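Local coordinates for DNA/pantothenate metabolism flavoprotein (Streptomyces sparsogenes DSM 40356, PDB 7CFU) that binds flavin mononucleotide and probably catalyses the FMN-dependent decarboxylation of cysteine in a biosynthetic pathway, at residues R23-V28 with R54-A59; A77-W82 with D121-A126. All coordinates share one frame; numbering follows the deposited sequence.

Contact 1 pairs strands 23-28 and 52-57 at one border of the parallel five-stranded sheet; contact 2 sets the loop 77-82 against the start of helix 123-130. Their centres lie about 8 Å apart, and both segments of contact 1 precede those of contact 2 in sequence. They touch directly: V79 N lies 3.0 Å from T55 O and V79 O 3.0 Å from M57 N, both probable hydrogen bonds, so the loop runs beside the outermost strand of this chain. V123 of contact 2 also packs on V56 of contact 1. Each contact reaches a different FMN, contact 1 the phosphate and contact 2 the ribityl chain and flavin, consistent with cofactor sites shared between subunits.

Contact 1 of 2, residues R23-V28 with R54-A59; sequences RLLWGV and RTVMTA. With FMN (flavin mononucleotide), chain Y.
L25 and V56 meet on one face of the two parallel strands, W26 and T55 on the other, in the alternation a beta pair imposes. L25 has CG anti to its backbone N (chi1 -174°), which carries CD1 across toward the partner strand; there the methyl lies 3.2 Å from R54 O and 4.0 Å from V56 CG2. R54 adds its CB to the same methyl, while its guanidinium turns off from the strand pair and has a cation-pi partner in W98. On the reverse face the T55 side chain runs alongside that of W26, and T55 CG2 approaches the indole obliquely at W26 CE3, 4.1 Å off. The indole NE1 is hydrogen-bonded to L105 O of strand 101-107. V28 and M57 continue this face, V28 CB being 4.3 Å from M57 CG. Five backbone bonds tie the strands together, from R54 N to L24 O through to T58 N to V28 O. Beyond the last bond T58 caps the N-terminus of helix 59-65 through A61 N, and its OG1 donates to FMN O2P at 2.6 Å, a phosphate grip at the carboxyl ends of the strands as expected of a Rossmann-like flavoprotein fold. The pair closes the right-handed beta-alpha-beta unit 23-28, 37-48, 52-57: helix 37-48 covers L24 and W26, helix 123-130 covers L25 and V56 from the other face, and strand 101-107 flanks 23-28.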
loop_
_atom_site.group_PDB
_atom_site.type_symbol
_atom_site.label_atom_id
_atom_site.label_comp_id
_atom_site.label_asym_id
_atom_site.label_seq_id
_atom_site.Cartn_x
_atom_site.Cartn_y
_atom_site.Cartn_z
ATOM N N ARG A 23 -8.077 -25.698 32.331
ATOM C CA ARG A 23 -7.836 -24.720 31.275
ATOM C C ARG A 23 -6.850 -25.320 30.277
ATOM O O ARG A 23 -5.674 -25.539 30.600
ATOM C CB ARG A 23 -7.327 -23.412 31.866
ATOM C CG ARG A 23 -8.363 -22.751 32.763
ATOM C CD ARG A 23 -7.841 -21.547 33.515
ATOM N NE ARG A 23 -6.697 -21.844 34.366
ATOM C CZ ARG A 23 -6.097 -20.945 35.143
ATOM N NH1 ARG A 23 -6.546 -19.693 35.179
ATOM N NH2 ARG A 23 -5.049 -21.294 35.886
ATOM N N LEU A 24 -7.330 -25.608 29.071
ATOM C CA LEU A 24 -6.525 -26.268 28.052
ATOM C C LEU A 24 -6.010 -25.235 27.055
ATOM O O LEU A 24 -6.801 -24.583 26.365
ATOM C CB LEU A 24 -7.341 -27.349 27.341
ATOM C CG LEU A 24 -6.727 -28.019 26.120
ATOM C CD1 LEU A 24 -5.451 -28.741 26.511
ATOM C CD2 LEU A 24 -7.719 -28.998 25.533
ATOM N N LEU A 25 -4.688 -25.083 26.987
ATOM C CA LEU A 25 -4.038 -24.269 25.968
ATOM C C LEU A 25 -3.563 -25.180 24.843
ATOM O O LEU A 25 -2.854 -26.162 25.089
ATOM C CB LEU A 25 -2.869 -23.478 26.554
ATOM C CG LEU A 25 -2.196 -22.466 25.621
ATOM C CD1 LEU A 25 -3.178 -21.418 25.135
ATOM C CD2 LEU A 25 -1.021 -21.817 26.322
ATOM N N TRP A 26 -3.929 -24.839 23.613
ATOM C CA TRP A 26 -3.793 -25.726 22.460
ATOM C C TRP A 26 -3.015 -25.019 21.351
ATOM O O TRP A 26 -3.531 -24.087 20.726
ATOM C CB TRP A 26 -5.181 -26.152 21.990
ATOM C CG TRP A 26 -5.245 -27.056 20.818
ATOM C CD1 TRP A 26 -4.203 -27.601 20.127
ATOM C CD2 TRP A 26 -6.439 -27.509 20.173
ATOM N NE1 TRP A 26 -4.678 -28.365 19.083
ATOM C CE2 TRP A 26 -6.047 -28.332 19.097
ATOM C CE3 TRP A 26 -7.801 -27.309 20.409
ATOM C CZ2 TRP A 26 -6.967 -28.951 18.260
ATOM C CZ3 TRP A 26 -8.712 -27.924 19.576
ATOM C CH2 TRP A 26 -8.292 -28.736 18.516
ATOM N N GLY A 27 -1.787 -25.467 21.092
ATOM C CA GLY A 27 -0.978 -24.905 20.011
ATOM C C GLY A 27 -1.124 -25.678 18.709
ATOM O O GLY A 27 -1.118 -26.907 18.700
ATOM N N VAL A 28 -1.195 -24.940 17.596
ATOM C CA VAL A 28 -1.420 -25.524 16.273
ATOM C C VAL A 28 -0.278 -25.099 15.357
ATOM O O VAL A 28 -0.035 -23.902 15.170
ATOM C CB VAL A 28 -2.773 -25.108 15.664
ATOM C CG1 VAL A 28 -2.954 -25.755 14.301
ATOM C CG2 VAL A 28 -3.935 -25.483 16.572
ATOM N N ARG A 54 -8.195 -22.310 24.784
ATOM C CA ARG A 54 -7.597 -21.205 24.036
ATOM C C ARG A 54 -6.510 -21.738 23.103
ATOM O O ARG A 54 -5.716 -22.601 23.496
ATOM C CB ARG A 54 -6.992 -20.154 24.972
ATOM C CG ARG A 54 -8.002 -19.457 25.870
ATOM C CD ARG A 54 -7.345 -18.382 26.725
ATOM N NE ARG A 54 -8.335 -17.662 27.521
ATOM C CZ ARG A 54 -9.048 -16.624 27.088
ATOM N NH1 ARG A 54 -8.886 -16.169 25.850
ATOM N NH2 ARG A 54 -9.928 -16.040 27.896
ATOM N N THR A 55 -6.473 -21.225 21.871
ATOM C CA THR A 55 -5.561 -21.704 20.840
ATOM C C THR A 55 -4.495 -20.671 20.482
ATOM O O THR A 55 -4.721 -19.458 20.549
ATOM C CB THR A 55 -6.314 -22.092 19.569
ATOM O OG1 THR A 55 -7.075 -20.971 19.107
ATOM C CG2 THR A 55 -7.238 -23.277 19.826
ATOM N N VAL A 56 -3.317 -21.182 20.130
ATOM C CA VAL A 56 -2.206 -20.412 19.582
ATOM C C VAL A 56 -1.799 -21.069 18.270
ATOM O O VAL A 56 -1.565 -22.283 18.232
ATOM C CB VAL A 56 -1.006 -20.351 20.550
ATOM C CG1 VAL A 56 0.129 -19.515 19.965
ATOM C CG2 VAL A 56 -1.422 -19.800 21.884
ATOM N N MET A 57 -1.750 -20.285 17.192
ATOM C CA MET A 57 -1.335 -20.771 15.883
ATOM C C MET A 57 0.019 -20.181 15.507
ATOM O O MET A 57 0.283 -19.000 15.754
ATOM C CB MET A 57 -2.349 -20.410 14.796
ATOM C CG MET A 57 -3.757 -20.932 15.047
ATOM S SD MET A 57 -4.808 -20.564 13.641
ATOM C CE MET A 57 -4.358 -21.873 12.512
ATOM N N THR A 58 0.885 -21.012 14.935
ATOM C CA THR A 58 2.067 -20.472 14.292
ATOM C C THR A 58 1.651 -19.667 13.063
ATOM O O THR A 58 0.529 -19.794 12.560
ATOM C CB THR A 58 3.030 -21.597 13.890
ATOM O OG1 THR A 58 2.471 -22.362 12.806
ATOM C CG2 THR A 58 3.259 -22.503 15.063
ATOM N N ALA A 59 2.568 -18.817 12.587
ATOM C CA ALA A 59 2.289 -18.055 11.373
ATOM C C ALA A 59 1.990 -18.987 10.209
ATOM O O ALA A 59 1.154 -18.678 9.352
ATOM C CB ALA A 59 3.460 -17.129 11.036
HETATM N N1 FMN Y . 5.891 -30.033 8.262
HETATM C C2 FMN Y . 5.844 -31.076 9.156
HETATM O O2 FMN Y . 6.780 -31.239 9.924
HETATM N N3 FMN Y . 4.751 -31.915 9.202
HETATM C C4 FMN Y . 3.700 -31.720 8.329
HETATM O O4 FMN Y . 2.731 -32.477 8.363
HETATM C C4A FMN Y . 3.751 -30.676 7.413
HETATM N N5 FMN Y . 2.708 -30.461 6.541
HETATM C C5A FMN Y . 2.755 -29.407 5.651
HETATM C C6 FMN Y . 1.697 -29.209 4.779
HETATM C C7 FMN Y . 1.737 -28.153 3.880
HETATM C C7M FMN Y . 0.583 -27.934 2.935
HETATM C C8 FMN Y . 2.838 -27.305 3.844
HETATM C C8M FMN Y . 2.863 -26.169 2.849
HETATM C C9 FMN Y . 3.906 -27.507 4.717
HETATM C C9A FMN Y . 3.862 -28.563 5.621
HETATM N N10 FMN Y . 4.914 -28.793 6.494
HETATM C C10 FMN Y . 4.850 -29.831 7.392
HETATM C "C1'" FMN Y . 6.111 -27.900 6.498
HETATM C "C2'" FMN Y . 5.933 -26.871 7.602
HETATM O "O2'" FMN Y . 4.728 -26.146 7.399
HETATM C "C3'" FMN Y . 7.167 -25.972 7.656
HETATM O "O3'" FMN Y . 8.263 -26.716 8.148
HETATM C "C4'" FMN Y . 6.944 -24.698 8.486
HETATM O "O4'" FMN Y . 8.116 -23.902 8.455
HETATM C "C5'" FMN Y . 6.599 -25.029 9.927
HETATM O "O5'" FMN Y . 6.184 -23.848 10.587
HETATM P P FMN Y . 5.713 -23.883 12.119
HETATM O O1P FMN Y . 6.130 -22.593 12.785
HETATM O O2P FMN Y . 4.242 -24.123 12.125
HETATM O O3P FMN Y . 6.377 -25.011 12.887
#

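Contact 2 of 2, residues A77-W82 with D121-A126; sequences APVTDW and DDVLTA. With FMN (flavin mononucleotide), chain B.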
loop_
_atom_site.group_PDB
_atom_site.type_symbol
_atom_site.label_atom_id
_atom_site.label_comp_id
_atom_site.label_asym_id
_atom_site.label_seq_id
_atom_site.Cartn_x
_atom_site.Cartn_y
_atom_site.Cartn_z
ATOM N N ALA A 77 -10.699 -16.210 19.446
ATOM C CA ALA A 77 -9.768 -15.926 18.378
ATOM C C ALA A 77 -8.437 -16.566 18.746
ATOM O O ALA A 77 -7.989 -16.427 19.892
ATOM C CB ALA A 77 -9.604 -14.420 18.178
ATOM N N PRO A 78 -7.811 -17.318 17.851
ATOM C CA PRO A 78 -6.469 -17.825 18.152
ATOM C C PRO A 78 -5.470 -16.681 18.248
ATOM O O PRO A 78 -5.598 -15.652 17.583
ATOM C CB PRO A 78 -6.156 -18.749 16.968
ATOM C CG PRO A 78 -7.031 -18.255 15.859
ATOM C CD PRO A 78 -8.284 -17.739 16.521
ATOM N N VAL A 79 -4.482 -16.857 19.107
ATOM C CA VAL A 79 -3.378 -15.914 19.220
ATOM C C VAL A 79 -2.278 -16.331 18.251
ATOM O O VAL A 79 -1.838 -17.486 18.263
ATOM C CB VAL A 79 -2.851 -15.871 20.664
ATOM C CG1 VAL A 79 -1.581 -15.035 20.751
ATOM C CG2 VAL A 79 -3.936 -15.341 21.602
ATOM N N THR A 80 -1.824 -15.397 17.411
ATOM C CA THR A 80 -0.663 -15.674 16.568
ATOM C C THR A 80 0.423 -14.625 16.743
ATOM O O THR A 80 1.603 -14.959 16.866
ATOM C CB THR A 80 -1.049 -15.763 15.086
ATOM O OG1 THR A 80 -2.003 -16.807 14.903
ATOM C CG2 THR A 80 0.184 -16.069 14.239
ATOM N N ASP A 81 0.052 -13.356 16.716
ATOM C CA ASP A 81 1.008 -12.277 16.893
ATOM C C ASP A 81 0.935 -11.732 18.314
ATOM O O ASP A 81 -0.090 -11.840 18.991
ATOM C CB ASP A 81 0.763 -11.173 15.869
ATOM C CG ASP A 81 1.092 -11.619 14.458
ATOM O OD1 ASP A 81 2.249 -12.021 14.224
ATOM O OD2 ASP A 81 0.190 -11.613 13.598
ATOM N N TRP A 82 2.051 -11.160 18.761
ATOM C CA TRP A 82 2.112 -10.537 20.078
ATOM C C TRP A 82 1.005 -9.505 20.275
ATOM O O TRP A 82 0.497 -9.346 21.390
ATOM C CB TRP A 82 3.487 -9.913 20.272
ATOM C CG TRP A 82 4.576 -10.928 20.151
ATOM C CD1 TRP A 82 5.364 -11.166 19.059
ATOM C CD2 TRP A 82 4.967 -11.880 21.142
ATOM N NE1 TRP A 82 6.241 -12.193 19.318
ATOM C CE2 TRP A 82 6.014 -12.653 20.589
ATOM C CE3 TRP A 82 4.545 -12.146 22.450
ATOM C CZ2 TRP A 82 6.643 -13.673 21.300
ATOM C CZ3 TRP A 82 5.168 -13.162 23.154
ATOM C CH2 TRP A 82 6.210 -13.912 22.580
ATOM N N ASP A 121 11.056 -18.031 19.183
ATOM C CA ASP A 121 11.040 -16.948 18.202
ATOM C C ASP A 121 9.653 -16.666 17.638
ATOM O O ASP A 121 9.542 -16.004 16.600
ATOM C CB ASP A 121 12.041 -17.222 17.071
ATOM C CG ASP A 121 11.697 -18.451 16.243
ATOM O OD1 ASP A 121 10.689 -19.135 16.529
ATOM O OD2 ASP A 121 12.455 -18.729 15.286
ATOM N N ASP A 122 8.600 -17.181 18.272
ATOM C CA ASP A 122 7.229 -16.760 18.012
ATOM C C ASP A 122 6.439 -16.971 19.296
ATOM O O ASP A 122 6.971 -17.475 20.290
ATOM C CB ASP A 122 6.605 -17.507 16.821
ATOM C CG ASP A 122 6.442 -19.016 17.062
ATOM O OD1 ASP A 122 6.830 -19.530 18.137
ATOM O OD2 ASP A 122 5.905 -19.695 16.159
ATOM N N VAL A 123 5.154 -16.603 19.270
ATOM C CA VAL A 123 4.350 -16.678 20.490
ATOM C C VAL A 123 4.281 -18.113 21.002
ATOM O O VAL A 123 4.455 -18.362 22.205
ATOM C CB VAL A 123 2.945 -16.084 20.271
ATOM C CG1 VAL A 123 2.071 -16.366 21.480
ATOM C CG2 VAL A 123 3.036 -14.581 20.053
ATOM N N LEU A 124 4.059 -19.080 20.106
ATOM C CA LEU A 124 3.879 -20.463 20.547
ATOM C C LEU A 124 5.103 -20.973 21.292
ATOM O O LEU A 124 4.994 -21.458 22.422
ATOM C CB LEU A 124 3.584 -21.376 19.361
ATOM C CG LEU A 124 3.384 -22.850 19.759
ATOM C CD1 LEU A 124 2.219 -22.988 20.743
ATOM C CD2 LEU A 124 3.193 -23.758 18.553
ATOM N N THR A 125 6.286 -20.851 20.685
ATOM C CA THR A 125 7.466 -21.450 21.299
ATOM C C THR A 125 7.906 -20.669 22.527
ATOM O O THR A 125 8.506 -21.244 23.440
ATOM C CB THR A 125 8.610 -21.553 20.290
ATOM O OG1 THR A 125 8.896 -20.260 19.743
ATOM C CG2 THR A 125 8.231 -22.527 19.155
ATOM N N ALA A 126 7.589 -19.373 22.579
ATOM C CA ALA A 126 7.816 -18.602 23.795
ATOM C C ALA A 126 6.872 -19.045 24.900
ATOM O O ALA A 126 7.256 -19.096 26.074
ATOM C CB ALA A 126 7.636 -17.104 23.521
HETATM N N1 FMN B . 11.304 -13.108 26.243
HETATM C C2 FMN B . 12.342 -13.327 27.120
HETATM O O2 FMN B . 13.035 -14.338 26.996
HETATM N N3 FMN B . 12.599 -12.410 28.131
HETATM C C4 FMN B . 11.814 -11.274 28.276
HETATM O O4 FMN B . 12.038 -10.463 29.187
HETATM C C4A FMN B . 10.769 -11.052 27.388
HETATM N N5 FMN B . 9.978 -9.922 27.508
HETATM C C5A FMN B . 8.950 -9.703 26.618
HETATM C C6 FMN B . 8.166 -8.563 26.743
HETATM C C7 FMN B . 7.122 -8.338 25.851
HETATM C C7M FMN B . 6.266 -7.105 25.985
HETATM C C8 FMN B . 6.866 -9.249 24.830
HETATM C C8M FMN B . 5.731 -8.982 23.882
HETATM C C9 FMN B . 7.653 -10.402 24.704
HETATM C C9A FMN B . 8.701 -10.624 25.599
HETATM N N10 FMN B . 9.494 -11.761 25.494
HETATM C C10 FMN B . 10.522 -11.975 26.374
HETATM C "C1'" FMN B . 9.264 -12.766 24.406
HETATM C "C2'" FMN B . 10.235 -12.435 23.282
HETATM O "O2'" FMN B . 9.962 -11.123 22.802
HETATM C "C3'" FMN B . 10.104 -13.489 22.182
HETATM O "O3'" FMN B . 10.623 -14.724 22.627
HETATM C "C4'" FMN B . 10.801 -13.052 20.899
HETATM O "O4'" FMN B . 10.614 -14.031 19.894
HETATM C "C5'" FMN B . 12.290 -12.850 21.115
HETATM O "O5'" FMN B . 12.762 -12.217 19.946
HETATM P P FMN B . 14.307 -11.828 19.775
HETATM O O1P FMN B . 14.701 -11.952 18.310
HETATM O O2P FMN B . 14.478 -10.403 20.258
HETATM O O3P FMN B . 15.151 -12.746 20.633
HETATM O O HOH W 1 4.310 -15.266 16.827
HETATM O O HOH W 2 8.067 -13.467 17.757
#
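V79 opens the contact by setting CG1 against V123 CG1 at 4.0 Å, the two valine side chains nearly perpendicular, where a loop packs on the first turn of helix 123-130 in this Rossmann-like flavoprotein. That turn is N-capped by D122, whose OD1 accepts from T125 N at 2.9 Å, nearly straight at 170°, and from T125 OG1, the two donors arriving from opposite faces of the carboxylate plane. T80 follows with its carbonyl: water 1 donates to T80 O and accepts from V123 N, bridging loop and helix, while V123 CG2 sits 3.5 Å from the same oxygen. D81 turns away from the helix and makes a salt bridge with R62. W82 then carries the largest share of the loop's contact. Its CG stands anti to its own carbonyl carbon (chi1 -59°), which brings the indole beside V123 with one face against CG2. That methyl lies over the six-membered ring, V123 CG2 being 3.6 Å from the W82 centroid and 14° off the normal, a CH-pi contact. A126 CB comes to the ring edge near CH2. Across the opposite face lies the FMN, with C9 above the rim, and Q60 of a third subunit also packs on the indole, so the tryptophan is wedged between helix and cofactor at a subunit boundary. An alanine here removes the ring, which would probably open a gap between V123 CG2 and the FMN and leave water 2 without its indole donor. That water lies in the indole plane, accepting from W82 NE1 at 2.7 Å.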